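PDB 4M8K: hypothetical protein, GDSL-like Lipase/Acylhydrolase family protein from Bacteroides uniformis, which probably hydrolyses ester bonds of lipid or acylated substrates, as a putative lipase of the GDSL-like lipase/acylhydrolase family. Local coordinates for residues L43-V48 / W203-V208; S29-Y34 / N79-G84. All coordinates share one frame; numbering follows the deposited sequence.

Contact 1 of 2, residues L43-V48 / W203-V208; sequences LCWYGV and WGHPSV. With ACT (acetate ion), chain C.
W45 lies flat against H205 in a face-to-face stack: the five-membered ring of the indole and the imidazole have centroids 3.7 Å apart and planes 20° apart. The overlap runs past the imidazole, for H205 CB sits over the six-membered ring of W45, a CH-pi contact 3.8 Å from the centroid. W45 brings its indole there by turning CG anti to the backbone N (chi1 -161°). With an alanine here, the imidazole would probably lose the flat surface that backs one of its faces and be freer to tilt.

Hydrogen bonds hold that imidazole at both nitrogens. ND1 of H205 donates to W203 O at 2.6 Å, almost in the ring plane, and NE2 of H205 donates to the acetate O at 2.8 Å. Across the segments, Y46 OH donates to P206 O at 2.6 Å, in the carbonyl plane and on a lone pair.

The acetate marks what is probably the active site, consistent with the histidine that GDSL hydrolases carry near the C terminus. The 43-48 loop packs on short strand 205-206 just before helix 208-222, whose M211 touches both Y46 and P206.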
ATOM      1  N   LEU A  43       7.264  10.433  -5.689  1.00 21.44           N
ATOM      2  CA  LEU A  43       7.375  11.317  -4.541  1.00 24.66           C
ATOM      3  C   LEU A  43       7.496  10.529  -3.256  1.00 25.54           C
ATOM      4  O   LEU A  43       6.832   9.501  -3.055  1.00 21.62           O
ATOM      5  CB  LEU A  43       6.186  12.274  -4.446  1.00 24.13           C
ATOM      6  CG  LEU A  43       6.039  13.228  -5.632  1.00 32.04           C
ATOM      7  CD1 LEU A  43       4.797  14.105  -5.424  1.00 31.02           C
ATOM      8  CD2 LEU A  43       7.286  14.081  -5.854  1.00 27.80           C
ATOM      9  N   CYS A  44       8.358  11.024  -2.386  1.00 23.41           N
ATOM     10  CA  CYS A  44       8.575  10.439  -1.044  1.00 22.08           C
ATOM     11  C   CYS A  44       8.231  11.410   0.084  1.00 24.84           C
ATOM     12  O   CYS A  44       8.281  12.609  -0.100  1.00 25.86           O
ATOM     13  CB  CYS A  44      10.032  10.040  -0.937  1.00 24.72           C
ATOM     14  SG  CYS A  44      10.484   8.642  -2.001  1.00 23.31           S
ATOM     15  N   TRP A  45       7.946  10.888   1.266  1.00 20.02           N
ATOM     16  CA  TRP A  45       7.653  11.670   2.433  1.00 19.29           C
ATOM     17  C   TRP A  45       8.797  11.608   3.438  1.00 24.70           C
ATOM     18  O   TRP A  45       9.089  12.587   4.074  1.00 23.37           O
ATOM     19  CB  TRP A  45       6.358  11.154   3.066  1.00 22.79           C
ATOM     20  CG  TRP A  45       5.682  12.115   4.020  1.00 19.67           C
ATOM     21  CD1 TRP A  45       4.743  13.022   3.704  1.00 24.67           C
ATOM     22  CD2 TRP A  45       5.858  12.190   5.444  1.00 18.60           C
ATOM     23  NE1 TRP A  45       4.334  13.673   4.832  1.00 21.81           N
ATOM     24  CE2 TRP A  45       4.981  13.149   5.917  1.00 21.05           C
ATOM     25  CE3 TRP A  45       6.661  11.492   6.373  1.00 18.55           C
ATOM     26  CZ2 TRP A  45       4.929  13.511   7.269  1.00 24.69           C
ATOM     27  CZ3 TRP A  45       6.566  11.797   7.682  1.00 18.74           C
ATOM     28  CH2 TRP A  45       5.738  12.829   8.137  1.00 21.29           C
ATOM     29  N   TYR A  46       9.440  10.452   3.548  1.00 24.44           N
ATOM     30  CA  TYR A  46      10.555  10.257   4.484  1.00 25.72           C
ATOM     31  C   TYR A  46      11.932  10.380   3.821  1.00 29.11           C
ATOM     32  O   TYR A  46      12.141   9.905   2.733  1.00 21.71           O
ATOM     33  CB  TYR A  46      10.459   8.880   5.113  1.00 24.58           C
ATOM     34  CG  TYR A  46       9.212   8.616   5.950  1.00 26.83           C
ATOM     35  CD1 TYR A  46       9.209   8.922   7.302  1.00 28.28           C
ATOM     36  CD2 TYR A  46       8.053   8.050   5.403  1.00 24.43           C
ATOM     37  CE1 TYR A  46       8.071   8.706   8.095  1.00 21.03           C
ATOM     38  CE2 TYR A  46       6.922   7.820   6.199  1.00 23.77           C
ATOM     39  CZ  TYR A  46       6.944   8.122   7.526  1.00 22.11           C
ATOM     40  OH  TYR A  46       5.847   7.880   8.331  1.00 19.70           O
ATOM     41  N   GLY A  47      12.877  10.957   4.538  1.00 26.93           N
ATOM     42  CA  GLY A  47      14.261  11.035   4.068  1.00 31.72           C
ATOM     43  C   GLY A  47      14.543  11.982   2.920  1.00 27.49           C
ATOM     44  O   GLY A  47      15.580  11.843   2.277  1.00 26.87           O
ATOM     45  N   VAL A  48      13.675  12.969   2.684  1.00 28.15           N
ATOM     46  CA  VAL A  48      13.806  13.838   1.527  1.00 24.05           C
ATOM     47  C   VAL A  48      14.683  15.060   1.920  1.00 24.05           C
ATOM     48  O   VAL A  48      14.289  15.863   2.744  1.00 30.75           O
ATOM     49  CB  VAL A  48      12.470  14.341   0.999  1.00 26.11           C
ATOM     50  CG1 VAL A  48      12.661  15.288  -0.170  1.00 28.30           C
ATOM     51  CG2 VAL A  48      11.546  13.178   0.573  1.00 29.79           C
ATOM     52  N   TRP A 203       2.721  13.965  12.596  1.00 20.69           N
ATOM     53  CA  TRP A 203       2.407  14.650  11.331  1.00 19.56           C
ATOM     54  C   TRP A 203       1.669  13.738  10.403  1.00 19.40           C
ATOM     55  O   TRP A 203       1.915  13.763   9.180  1.00 22.81           O
ATOM     56  CB  TRP A 203       3.654  15.242  10.653  1.00 20.35           C
ATOM     57  CG  TRP A 203       3.880  16.653  10.967  1.00 23.36           C
ATOM     58  CD1 TRP A 203       3.395  17.365  12.033  1.00 26.68           C
ATOM     59  CD2 TRP A 203       4.631  17.578  10.178  1.00 23.47           C
ATOM     60  NE1 TRP A 203       3.816  18.670  11.953  1.00 25.47           N
ATOM     61  CE2 TRP A 203       4.556  18.832  10.816  1.00 24.64           C
ATOM     62  CE3 TRP A 203       5.320  17.473   8.956  1.00 26.78           C
ATOM     63  CZ2 TRP A 203       5.227  19.971  10.328  1.00 29.61           C
ATOM     64  CZ3 TRP A 203       5.982  18.607   8.457  1.00 28.19           C
ATOM     65  CH2 TRP A 203       5.927  19.833   9.150  1.00 29.50           C
ATOM     66  N   GLY A 204       0.769  12.948  10.983  1.00 20.27           N
ATOM     67  CA  GLY A 204      -0.182  12.097  10.215  1.00 20.79           C
ATOM     68  C   GLY A 204       0.447  10.879   9.566  1.00 22.15           C
ATOM     69  O   GLY A 204      -0.249  10.091   8.833  1.00 21.86           O
ATOM     70  N   HIS A 205       1.708  10.627   9.905  1.00 22.95           N
ATOM     71  CA  HIS A 205       2.436   9.484   9.329  1.00 21.43           C
ATOM     72  C   HIS A 205       3.189   8.681  10.384  1.00 23.58           C
ATOM     73  O   HIS A 205       3.522   9.198  11.427  1.00 21.79           O
ATOM     74  CB  HIS A 205       3.374   9.976   8.259  1.00 19.71           C
ATOM     75  CG  HIS A 205       2.686  10.688   7.132  1.00 21.72           C
ATOM     76  ND1 HIS A 205       2.098  11.916   7.292  1.00 21.70           N
ATOM     77  CD2 HIS A 205       2.457  10.332   5.847  1.00 22.55           C
ATOM     78  CE1 HIS A 205       1.603  12.325   6.143  1.00 27.74           C
ATOM     79  NE2 HIS A 205       1.766  11.362   5.253  1.00 26.68           N
ATOM     80  N   PRO A 206       3.407   7.393  10.138  1.00 25.00           N
ATOM     81  CA  PRO A 206       3.961   6.652  11.292  1.00 23.09           C
ATOM     82  C   PRO A 206       5.323   7.152  11.753  1.00 22.28           C
ATOM     83  O   PRO A 206       6.156   7.609  10.942  1.00 23.41           O
ATOM     84  CB  PRO A 206       4.056   5.228  10.777  1.00 24.88           C
ATOM     85  CG  PRO A 206       2.991   5.128   9.721  1.00 24.51           C
ATOM     86  CD  PRO A 206       3.027   6.494   9.042  1.00 23.47           C
ATOM     87  N   SER A 207       5.478   7.112  13.073  1.00 20.11           N
ATOM     88  CA  SER A 207       6.688   7.384  13.795  1.00 22.76           C
ATOM     89  C   SER A 207       7.516   6.127  13.798  1.00 22.29           C
ATOM     90  O   SER A 207       7.096   5.087  13.286  1.00 23.19           O
ATOM     91  CB  SER A 207       6.346   7.776  15.250  1.00 20.87           C
ATOM     92  OG  SER A 207       5.753   6.685  15.944  1.00 25.89           O
ATOM     93  N   VAL A 208       8.674   6.202  14.411  1.00 21.24           N
ATOM     94  CA  VAL A 208       9.533   5.049  14.539  1.00 22.74           C
ATOM     95  C   VAL A 208       8.777   3.946  15.254  1.00 20.79           C
ATOM     96  O   VAL A 208       8.756   2.812  14.799  1.00 24.75           O
ATOM     97  CB  VAL A 208      10.812   5.397  15.294  1.00 19.40           C
ATOM     98  CG1 VAL A 208      11.558   4.115  15.752  1.00 25.96           C
ATOM     99  CG2 VAL A 208      11.727   6.216  14.411  1.00 23.88           C
TER
HETATM  100  C   ACT C 301       0.286   9.957   2.251  1.00 20.91           C
HETATM  101  O   ACT C 301       0.962  10.918   2.653  1.00 21.86           O
HETATM  102  OXT ACT C 301       0.469   9.518   1.115  1.00 15.33           O
HETATM  103  CH3 ACT C 301      -0.737   9.287   3.119  1.00 24.14           C

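Contact 2 of 2, residues S29-Y34 / N79-G84; sequences SYSTFY and NNSYSG. With ACT (acetate ion), chain C.
S29 and G84 meet around one acetate ion. S29 OG is hydrogen-bonded to the acetate O at 2.5 Å, while the other oxygen, OXT, takes two backbone N-H groups: G84 N lies 2.8 Å from OXT, and S29 N lies 3.1 Å from it. H205 and N122 complete the grip on the ion.

This is the pattern of a GDSL hydrolase: a serine just after strand 22-27, the first of the sheet along the chain, in the sequence GDSY, beside a backbone N-H from a glycine and an asparagine side chain. By analogy with the family, S29 is probably the nucleophile, and the N-H groups of S29 and G84, with N122, probably form the oxyanion hole. The acetate, which probably came from the crystallisation liquor, would then probably sit where the acyl carbonyl of a substrate, or the carboxylate of a product, is held.

Behind the site, the turn that carries S29 is tied back on itself. Both T32 N and T32 OG1 donate to S29 O from the same face of its plane, the hydroxyl at 2.9 Å; T32 OG1 reaches back because chi1, 63°, sets it between the backbone N and the carbonyl carbon. T32 CG2 packs against the S81 backbone, 3.7 Å from S81 C.

Farther out, N79 fastens the turn to strand 75-81. Its ND2 donates to S31 O at 2.8 Å, nearly straight on to the carbonyl (C=O...N angle 174°) and in the plane of the amide. S81 OG donates to the other end of that amide, N79 OD1, at 2.7 Å, which helps fix which way the amide is turned. S31 OG in turn accepts a hydrogen bond from W64 NE1, and I25 of strand 22-27 packs against S31, N79 and S81.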
ATOM      1  N   SER A  29       2.746   7.476   0.939  1.00 22.15           N
ATOM      2  CA  SER A  29       3.836   8.040   1.785  1.00 23.93           C
ATOM      3  C   SER A  29       4.275   7.097   2.883  1.00 23.04           C
ATOM      4  O   SER A  29       5.436   7.127   3.274  1.00 20.57           O
ATOM      5  CB  SER A  29       3.418   9.318   2.496  1.00 21.71           C
ATOM      6  OG  SER A  29       3.232  10.434   1.657  1.00 24.68           O
ATOM      7  N   TYR A  30       3.349   6.278   3.422  1.00 18.67           N
ATOM      8  CA  TYR A  30       3.631   5.459   4.617  1.00 19.35           C
ATOM      9  C   TYR A  30       4.703   4.386   4.303  1.00 23.65           C
ATOM     10  O   TYR A  30       5.376   3.864   5.195  1.00 19.66           O
ATOM     11  CB  TYR A  30       2.379   4.741   5.150  1.00 17.24           C
ATOM     12  CG  TYR A  30       1.442   5.520   6.066  1.00 16.07           C
ATOM     13  CD1 TYR A  30       1.188   6.860   5.880  1.00 19.53           C
ATOM     14  CD2 TYR A  30       0.773   4.869   7.104  1.00 17.47           C
ATOM     15  CE1 TYR A  30       0.321   7.556   6.722  1.00 19.86           C
ATOM     16  CE2 TYR A  30      -0.098   5.536   7.925  1.00 19.00           C
ATOM     17  CZ  TYR A  30      -0.333   6.891   7.730  1.00 22.66           C
ATOM     18  OH  TYR A  30      -1.178   7.594   8.593  1.00 22.27           O
ATOM     19  N   SER A  31       4.847   4.093   3.020  1.00 20.22           N
ATOM     20  CA  SER A  31       5.770   3.063   2.523  1.00 18.43           C
ATOM     21  C   SER A  31       6.912   3.655   1.684  1.00 19.29           C
ATOM     22  O   SER A  31       7.627   2.926   0.974  1.00 21.32           O
ATOM     23  CB  SER A  31       4.955   2.021   1.744  1.00 19.97           C
ATOM     24  OG  SER A  31       3.989   1.408   2.589  1.00 19.35           O
ATOM     25  N   THR A  32       7.096   4.975   1.750  1.00 20.97           N
ATOM     26  CA  THR A  32       8.157   5.639   0.999  1.00 21.44           C
ATOM     27  C   THR A  32       9.393   5.875   1.845  1.00 22.50           C
ATOM     28  O   THR A  32       9.311   5.989   3.061  1.00 18.99           O
ATOM     29  CB  THR A  32       7.800   7.041   0.391  1.00 25.41           C
ATOM     30  OG1 THR A  32       7.481   8.012   1.421  1.00 22.57           O
ATOM     31  CG2 THR A  32       6.685   6.914  -0.624  1.00 25.33           C
ATOM     32  N   PHE A  33      10.536   5.934   1.170  1.00 23.89           N
ATOM     33  CA  PHE A  33      11.782   6.506   1.719  1.00 21.24           C
ATOM     34  C   PHE A  33      12.616   6.935   0.527  1.00 19.80           C
ATOM     35  O   PHE A  33      12.822   6.144  -0.424  1.00 19.59           O
ATOM     36  CB  PHE A  33      12.574   5.539   2.652  1.00 22.61           C
ATOM     37  CG  PHE A  33      13.477   6.265   3.628  1.00 21.42           C
ATOM     38  CD1 PHE A  33      14.737   6.683   3.233  1.00 20.82           C
ATOM     39  CD2 PHE A  33      13.056   6.551   4.936  1.00 18.75           C
ATOM     40  CE1 PHE A  33      15.563   7.402   4.095  1.00 21.75           C
ATOM     41  CE2 PHE A  33      13.871   7.238   5.822  1.00 22.83           C
ATOM     42  CZ  PHE A  33      15.134   7.690   5.399  1.00 20.41           C
ATOM     43  N   TYR A  34      13.037   8.193   0.547  1.00 22.21           N
ATOM     44  CA  TYR A  34      13.939   8.756  -0.477  1.00 23.94           C
ATOM     45  C   TYR A  34      15.049   7.793  -0.882  1.00 21.38           C
ATOM     46  O   TYR A  34      15.790   7.275  -0.014  1.00 21.58           O
ATOM     47  CB  TYR A  34      14.546  10.079   0.051  1.00 24.30           C
ATOM     48  CG  TYR A  34      15.221  10.873  -1.023  1.00 26.81           C
ATOM     49  CD1 TYR A  34      14.472  11.444  -2.055  1.00 24.68           C
ATOM     50  CD2 TYR A  34      16.613  11.035  -1.044  1.00 32.18           C
ATOM     51  CE1 TYR A  34      15.066  12.142  -3.072  1.00 29.93           C
ATOM     52  CE2 TYR A  34      17.230  11.771  -2.068  1.00 33.16           C
ATOM     53  CZ  TYR A  34      16.433  12.326  -3.069  1.00 36.44           C
ATOM     54  OH  TYR A  34      16.971  13.038  -4.107  1.00 46.61           O
ATOM     55  N   ASN A  79       9.687  -1.551  -4.381  1.00 17.46           N
ATOM     56  CA  ASN A  79       8.880  -0.642  -3.567  1.00 18.55           C
ATOM     57  C   ASN A  79       8.291   0.507  -4.422  1.00 17.68           C
ATOM     58  O   ASN A  79       8.887   1.600  -4.534  1.00 18.64           O
ATOM     59  CB  ASN A  79       9.693  -0.095  -2.397  1.00 18.90           C
ATOM     60  CG  ASN A  79       8.826   0.694  -1.430  1.00 21.92           C
ATOM     61  OD1 ASN A  79       7.620   0.758  -1.605  1.00 19.73           O
ATOM     62  ND2 ASN A  79       9.461   1.403  -0.490  1.00 20.11           N
ATOM     63  N   ASN A  80       7.154   0.213  -5.024  1.00 17.73           N
ATOM     64  CA  ASN A  80       6.419   1.212  -5.796  1.00 19.39           C
ATOM     65  C   ASN A  80       5.466   1.975  -4.900  1.00 19.15           C
ATOM     66  O   ASN A  80       4.275   1.692  -4.838  1.00 16.40           O
ATOM     67  CB  ASN A  80       5.665   0.561  -6.955  1.00 20.12           C
ATOM     68  CG  ASN A  80       5.238   1.563  -8.001  1.00 19.51           C
ATOM     69  OD1 ASN A  80       4.994   2.739  -7.692  1.00 22.38           O
ATOM     70  ND2 ASN A  80       5.145   1.114  -9.240  1.00 23.11           N
ATOM     71  N   SER A  81       6.018   2.958  -4.208  1.00 17.56           N
ATOM     72  CA  SER A  81       5.285   3.789  -3.282  1.00 17.45           C
ATOM     73  C   SER A  81       5.495   5.238  -3.665  1.00 16.69           C
ATOM     74  O   SER A  81       6.557   5.617  -4.126  1.00 21.52           O
ATOM     75  CB  SER A  81       5.669   3.509  -1.818  1.00 20.71           C
ATOM     76  OG  SER A  81       5.367   2.150  -1.413  1.00 18.31           O
ATOM     77  N   TYR A  82       4.438   6.033  -3.455  1.00 17.85           N
ATOM     78  CA  TYR A  82       4.272   7.355  -4.031  1.00 18.87           C
ATOM     79  C   TYR A  82       3.434   8.217  -3.090  1.00 18.93           C
ATOM     80  O   TYR A  82       2.231   7.993  -2.904  1.00 16.55           O
ATOM     81  CB  TYR A  82       3.602   7.225  -5.388  1.00 17.26           C
ATOM     82  CG  TYR A  82       3.652   8.439  -6.332  1.00 16.42           C
ATOM     83  CD1 TYR A  82       3.313   9.730  -5.920  1.00 20.67           C
ATOM     84  CD2 TYR A  82       4.012   8.269  -7.667  1.00 22.45           C
ATOM     85  CE1 TYR A  82       3.366  10.816  -6.802  1.00 24.25           C
ATOM     86  CE2 TYR A  82       4.071   9.342  -8.545  1.00 22.85           C
ATOM     87  CZ  TYR A  82       3.724  10.613  -8.108  1.00 25.03           C
ATOM     88  OH  TYR A  82       3.745  11.663  -9.003  1.00 33.57           O
ATOM     89  N   SER A  83       4.072   9.263  -2.565  1.00 21.84           N
ATOM     90  CA  SER A  83       3.462  10.172  -1.581  0.67 19.29           C
ATOM     91  C   SER A  83       2.211  10.839  -2.075  1.00 21.15           C
ATOM     92  O   SER A  83       2.177  11.391  -3.156  1.00 20.20           O
ATOM     93  CB  SER A  83       4.425  11.303  -1.215  0.67 22.25           C
ATOM     94  OG  SER A  83       5.502  10.800  -0.526  0.67 24.63           O
ATOM     95  N   GLY A  84       1.151  10.786  -1.277  1.00 22.12           N
ATOM     96  CA  GLY A  84      -0.067  11.460  -1.649  1.00 23.23           C
ATOM     97  C   GLY A  84      -0.908  10.662  -2.629  1.00 20.01           C
ATOM     98  O   GLY A  84      -2.083  11.002  -2.862  1.00 22.82           O
TER
HETATM   99  C   ACT C 301       0.286   9.957   2.251  1.00 20.91           C
HETATM  100  O   ACT C 301       0.962  10.918   2.653  1.00 21.86           O
HETATM  101  OXT ACT C 301       0.469   9.518   1.115  1.00 15.33           O
HETATM  102  CH3 ACT C 301      -0.737   9.287   3.119  1.00 24.14           C

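In the fold
From the N terminus, the chain leaves strand 22-27 into 29-34, the first half of contact 2, then runs through the long loop holding 43-48, the first half of contact 1. Helix 64-71 and strand 75-81 follow, and 79-84 closes contact 2 after 44 intervening residues. Contact 1 closes only at 203-208, past the rest of the parallel sheet, so the two contacts cross instead of nesting. Their centres are about 8 Å apart. L43 O with S83 N and G204 O with Y30 OH probably make hydrogen bonds between them. Together they bring the ends of strands 22-27 and 75-81, the 43-48 loop and strand 205-206 round one acetate.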